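Local structure of pectate lyase (Bacillus, 3VMV) at residues Asn221-Ser233 with Asn243-Asp255. The protein probably cleaves polygalacturonate (pectate) as a secreted polysaccharide lyase of family 1. Residues are numbered along the deposited sequence; the frame is centred on the assembly and turned at random.
Sequences NYFKDINDTAINS and NNYFDNVGSGQAD
Asn244 OD1 is gripped twice by Asn221: the backbone N donates to it at 2.8 Å and the side-chain ND2 at 2.9 Å. The ND2 bond is the more bent of the two, and OD1 lies somewhat out of the Asn221 amide plane. The two amide planes are 6° apart, side by side and pointing the same way. The same rotamer in both residues, CG beside the backbone N and anti to the carbonyl carbon, sets the amides one above the other in successive coils. The ladder continues in both directions: Asn199 N donates to Asn221 OD1, and Asn244 N donates to Asn282 OD1.

Beyond this asparagine ladder the strands pair in parallel register, as bonds from Tyr245 N to Asn221 O and from Phe223 N to Tyr245 O show. On the inward face Phe246 lies over one face of Phe223 in an offset stack, CE1 standing 3.4 Å above the ring plane, with the planes at 17°. Val249 extends this apolar row, its CG2 3.8 Å from Phe223 CB and its CG1 3.7 Å from Ala230 CB. On the other face the edge of Tyr245 turns toward the face of Tyr222 in an offset edge-to-face pair, planes at 88°, with both side chains touching helix 309-319. A water joins Tyr222 OH to Asp247 OD1, and Lys224 NZ forms a salt bridge with its neighbour Asp225 OD2 (3.0 Å).

Past the corner, Gly250 N binds Ile226 O at 2.9 Å and Ser251 N binds Asp228 O, so the pairing follows the bend. Stacked phenylalanines inside, an asparagine ladder at the turn and in-register coils are hallmarks of the right-handed parallel beta-helix of pectate lyases.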
loop_
_atom_site.group_PDB
_atom_site.type_symbol
_atom_site.label_atom_id
_atom_site.label_comp_id
_atom_site.label_asym_id
_atom_site.label_seq_id
_atom_site.Cartn_x
_atom_site.Cartn_y
_atom_site.Cartn_z
ATOM N N ASN A 221 -12.622 1.667 4.054
ATOM C CA ASN A 221 -11.515 2.432 4.673
ATOM C C ASN A 221 -12.041 3.654 5.426
ATOM O O ASN A 221 -13.186 4.100 5.177
ATOM C CB ASN A 221 -10.514 2.904 3.614
ATOM C CG ASN A 221 -10.002 1.777 2.753
ATOM O OD1 ASN A 221 -9.130 0.988 3.159
ATOM N ND2 ASN A 221 -10.551 1.675 1.544
ATOM N N TYR A 222 -11.213 4.173 6.341
ATOM C CA TYR A 222 -11.511 5.348 7.147
ATOM C C TYR A 222 -10.471 6.387 6.807
ATOM O O TYR A 222 -9.307 6.196 7.129
ATOM C CB TYR A 222 -11.453 4.948 8.628
ATOM C CG TYR A 222 -11.737 6.002 9.677
ATOM C CD1 TYR A 222 -12.213 7.253 9.334
ATOM C CD2 TYR A 222 -11.609 5.682 11.013
ATOM C CE1 TYR A 222 -12.465 8.196 10.362
ATOM C CE2 TYR A 222 -11.858 6.613 12.018
ATOM C CZ TYR A 222 -12.309 7.844 11.673
ATOM O OH TYR A 222 -12.567 8.717 12.694
ATOM N N PHE A 223 -10.908 7.417 6.083
ATOM C CA PHE A 223 -10.059 8.549 5.667
ATOM C C PHE A 223 -10.333 9.695 6.628
ATOM O O PHE A 223 -11.512 10.042 6.858
ATOM C CB PHE A 223 -10.472 9.018 4.287
ATOM C CG PHE A 223 -10.261 8.028 3.137
ATOM C CD1 PHE A 223 -9.231 8.237 2.228
ATOM C CD2 PHE A 223 -11.130 6.954 2.932
ATOM C CE1 PHE A 223 -9.081 7.449 1.093
ATOM C CE2 PHE A 223 -10.996 6.135 1.813
ATOM C CZ PHE A 223 -9.942 6.361 0.886
ATOM N N LYS A 224 -9.286 10.324 7.182
ATOM C CA LYS A 224 -9.481 11.360 8.196
ATOM C C LYS A 224 -8.389 12.396 8.076
ATOM O O LYS A 224 -7.200 12.051 7.994
ATOM C CB LYS A 224 -9.410 10.732 9.592
ATOM C CG LYS A 224 -9.696 11.702 10.720
ATOM C CD LYS A 224 -9.783 10.925 12.047
ATOM C CE LYS A 224 -10.301 11.818 13.159
ATOM N NZ LYS A 224 -9.422 12.983 13.383
ATOM N N ASP A 225 -8.792 13.664 8.094
ATOM C CA ASP A 225 -7.815 14.760 8.209
ATOM C C ASP A 225 -6.793 14.679 7.090
ATOM O O ASP A 225 -5.583 14.606 7.299
ATOM C CB ASP A 225 -7.171 14.764 9.592
ATOM C CG ASP A 225 -8.157 15.158 10.701
ATOM O OD1 ASP A 225 -9.242 15.716 10.415
ATOM O OD2 ASP A 225 -7.806 14.960 11.876
ATOM N N ILE A 226 -7.316 14.707 5.867
ATOM C CA ILE A 226 -6.458 14.679 4.682
ATOM C C ILE A 226 -6.431 16.099 4.143
ATOM O O ILE A 226 -7.470 16.661 3.760
ATOM C CB ILE A 226 -6.938 13.621 3.689
ATOM C CG1 ILE A 226 -6.756 12.220 4.336
ATOM C CG2 ILE A 226 -6.103 13.705 2.356
ATOM C CD1 ILE A 226 -7.316 11.042 3.539
ATOM N N ASN A 227 -5.225 16.679 4.113
ATOM C CA ASN A 227 -5.098 18.119 3.934
ATOM C C ASN A 227 -5.409 18.620 2.538
ATOM O O ASN A 227 -6.095 19.633 2.387
ATOM C CB ASN A 227 -3.668 18.537 4.360
ATOM C CG ASN A 227 -3.484 20.019 4.306
ATOM O OD1 ASN A 227 -4.172 20.753 5.003
ATOM N ND2 ASN A 227 -2.574 20.476 3.465
ATOM N N ASP A 228 -4.869 17.943 1.524
ATOM C CA ASP A 228 -5.047 18.448 0.168
ATOM C C ASP A 228 -6.081 17.637 -0.625
ATOM O O ASP A 228 -7.172 18.147 -0.921
ATOM C CB ASP A 228 -3.701 18.576 -0.548
ATOM C CG ASP A 228 -3.726 19.667 -1.614
ATOM O OD1 ASP A 228 -4.027 20.838 -1.294
ATOM O OD2 ASP A 228 -3.441 19.353 -2.776
ATOM N N THR A 229 -5.745 16.410 -1.003
ATOM C CA THR A 229 -6.693 15.531 -1.705
ATOM C C THR A 229 -6.463 14.080 -1.289
ATOM O O THR A 229 -5.387 13.704 -0.810
ATOM C CB THR A 229 -6.518 15.589 -3.230
ATOM O OG1 THR A 229 -5.194 15.217 -3.576
ATOM C CG2 THR A 229 -6.763 17.042 -3.763
ATOM N N ALA A 230 -7.467 13.233 -1.540
ATOM C CA ALA A 230 -7.296 11.815 -1.250
ATOM C C ALA A 230 -7.153 10.977 -2.502
ATOM O O ALA A 230 -6.056 10.877 -3.058
ATOM C CB ALA A 230 -8.483 11.304 -0.370
ATOM N N ILE A 231 -8.233 10.403 -2.996
ATOM C CA ILE A 231 -8.132 9.516 -4.192
ATOM C C ILE A 231 -7.999 10.327 -5.484
ATOM O O ILE A 231 -8.862 11.156 -5.790
ATOM C CB ILE A 231 -9.394 8.665 -4.282
ATOM C CG1 ILE A 231 -9.610 7.867 -2.999
ATOM C CG2 ILE A 231 -9.307 7.706 -5.503
ATOM C CD1 ILE A 231 -11.006 7.262 -2.905
ATOM N N ASN A 232 -6.892 10.116 -6.219
ATOM C CA ASN A 232 -6.631 10.876 -7.417
ATOM C C ASN A 232 -6.588 9.887 -8.559
ATOM O O ASN A 232 -5.638 9.146 -8.676
ATOM C CB ASN A 232 -5.295 11.599 -7.277
ATOM C CG ASN A 232 -5.000 12.518 -8.467
ATOM O OD1 ASN A 232 -5.813 12.659 -9.385
ATOM N ND2 ASN A 232 -3.830 13.194 -8.429
ATOM N N SER A 233 -7.636 9.894 -9.392
ATOM C CA SER A 233 -7.762 8.926 -10.461
ATOM C C SER A 233 -7.405 9.557 -11.794
ATOM O O SER A 233 -8.072 10.517 -12.230
ATOM C CB SER A 233 -9.209 8.395 -10.479
ATOM O OG SER A 233 -9.363 7.333 -11.409
ATOM N N ASN A 243 -18.484 2.258 0.310
ATOM C CA ASN A 243 -18.695 2.138 1.759
ATOM C C ASN A 243 -17.477 2.529 2.586
ATOM O O ASN A 243 -17.074 1.834 3.523
ATOM C CB ASN A 243 -19.186 0.723 2.141
ATOM C CG ASN A 243 -20.559 0.403 1.582
ATOM O OD1 ASN A 243 -21.065 1.040 0.617
ATOM N ND2 ASN A 243 -21.184 -0.620 2.170
ATOM N N ASN A 244 -16.872 3.649 2.218
ATOM C CA ASN A 244 -15.807 4.239 3.011
ATOM C C ASN A 244 -16.323 5.385 3.841
ATOM O O ASN A 244 -17.333 5.981 3.490
ATOM C CB ASN A 244 -14.675 4.781 2.115
ATOM C CG ASN A 244 -14.069 3.732 1.198
ATOM O OD1 ASN A 244 -13.172 2.992 1.598
ATOM N ND2 ASN A 244 -14.535 3.684 -0.037
ATOM N N TYR A 245 -15.600 5.700 4.912
ATOM C CA TYR A 245 -15.940 6.810 5.780
ATOM C C TYR A 245 -14.891 7.905 5.632
ATOM O O TYR A 245 -13.700 7.600 5.766
ATOM C CB TYR A 245 -16.039 6.325 7.245
ATOM C CG TYR A 245 -16.775 7.261 8.131
ATOM C CD1 TYR A 245 -18.130 7.056 8.316
ATOM C CD2 TYR A 245 -16.162 8.331 8.760
ATOM C CE1 TYR A 245 -18.876 7.854 9.077
ATOM C CE2 TYR A 245 -16.986 9.209 9.578
ATOM C CZ TYR A 245 -18.319 8.909 9.681
ATOM O OH TYR A 245 -19.214 9.661 10.410
ATOM N N PHE A 246 -15.324 9.143 5.321
ATOM C CA PHE A 246 -14.384 10.235 5.173
ATOM C C PHE A 246 -14.741 11.336 6.170
ATOM O O PHE A 246 -15.902 11.737 6.250
ATOM C CB PHE A 246 -14.558 10.872 3.785
ATOM C CG PHE A 246 -14.240 9.970 2.627
ATOM C CD1 PHE A 246 -12.983 10.020 2.012
ATOM C CD2 PHE A 246 -15.184 9.059 2.138
ATOM C CE1 PHE A 246 -12.687 9.215 0.913
ATOM C CE2 PHE A 246 -14.904 8.273 1.028
ATOM C CZ PHE A 246 -13.663 8.314 0.409
ATOM N N ASP A 247 -13.741 11.854 6.891
ATOM C CA ASP A 247 -13.958 12.950 7.828
ATOM C C ASP A 247 -12.872 13.983 7.543
ATOM O O ASP A 247 -11.681 13.677 7.711
ATOM C CB ASP A 247 -13.811 12.416 9.261
ATOM C CG ASP A 247 -13.855 13.523 10.334
ATOM O OD1 ASP A 247 -13.726 13.171 11.510
ATOM O OD2 ASP A 247 -14.046 14.714 10.035
ATOM N N ASN A 248 -13.283 15.192 7.148
ATOM C CA ASN A 248 -12.361 16.313 6.988
ATOM C C ASN A 248 -11.329 15.971 5.945
ATOM O O ASN A 248 -10.109 16.057 6.199
ATOM C CB ASN A 248 -11.693 16.668 8.321
ATOM C CG ASN A 248 -10.886 17.957 8.248
ATOM O OD1 ASN A 248 -9.893 18.124 8.981
ATOM N ND2 ASN A 248 -11.285 18.858 7.379
ATOM N N VAL A 249 -11.812 15.569 4.770
ATOM C CA VAL A 249 -10.942 15.153 3.667
ATOM C C VAL A 249 -10.994 16.091 2.482
ATOM O O VAL A 249 -12.024 16.233 1.820
ATOM C CB VAL A 249 -11.353 13.769 3.182
ATOM C CG1 VAL A 249 -10.564 13.310 1.921
ATOM C CG2 VAL A 249 -11.121 12.744 4.297
ATOM N N GLY A 250 -9.865 16.737 2.212
ATOM C CA GLY A 250 -9.743 17.592 1.049
ATOM C C GLY A 250 -9.956 19.042 1.372
ATOM O O GLY A 250 -10.793 19.376 2.217
ATOM N N SER A 251 -9.238 19.929 0.672
ATOM C CA SER A 251 -9.362 21.366 0.994
ATOM C C SER A 251 -10.596 22.086 0.451
ATOM O O SER A 251 -10.935 23.157 0.948
ATOM C CB SER A 251 -8.113 22.130 0.530
ATOM O OG SER A 251 -8.164 22.311 -0.891
ATOM N N GLY A 252 -11.248 21.509 -0.561
ATOM C CA GLY A 252 -12.381 22.151 -1.202
ATOM C C GLY A 252 -12.002 23.221 -2.218
ATOM O O GLY A 252 -12.855 23.758 -2.907
ATOM N N GLN A 253 -10.710 23.505 -2.350
ATOM C CA GLN A 253 -10.273 24.535 -3.299
ATOM C C GLN A 253 -10.143 23.917 -4.680
ATOM O O GLN A 253 -9.906 22.719 -4.788
ATOM C CB GLN A 253 -8.940 25.128 -2.848
ATOM C CG GLN A 253 -9.064 25.947 -1.559
ATOM C CD GLN A 253 -10.092 27.069 -1.678
ATOM O OE1 GLN A 253 -9.844 28.096 -2.321
ATOM N NE2 GLN A 253 -11.259 26.871 -1.068
ATOM N N ALA A 254 -10.297 24.707 -5.746
ATOM C CA ALA A 254 -10.112 24.151 -7.085
ATOM C C ALA A 254 -8.640 23.890 -7.362
ATOM O O ALA A 254 -7.792 24.750 -7.117
ATOM C CB ALA A 254 -10.702 25.097 -8.141
ATOM N N ASP A 255 -8.320 22.702 -7.865
ATOM C CA ASP A 255 -6.952 22.428 -8.262
ATOM C C ASP A 255 -6.480 23.352 -9.377
ATOM O O ASP A 255 -7.187 23.542 -10.352
ATOM C CB ASP A 255 -6.819 20.982 -8.713
ATOM C CG ASP A 255 -5.391 20.636 -9.063
ATOM O OD1 ASP A 255 -4.507 20.791 -8.177
ATOM O OD2 ASP A 255 -5.143 20.296 -10.227
HETATM O O HOH W 1 -14.095 10.814 12.392
HETATM O O HOH W 2 -11.345 15.135 11.978
HETATM O O HOH W 3 -5.820 23.631 -1.281
#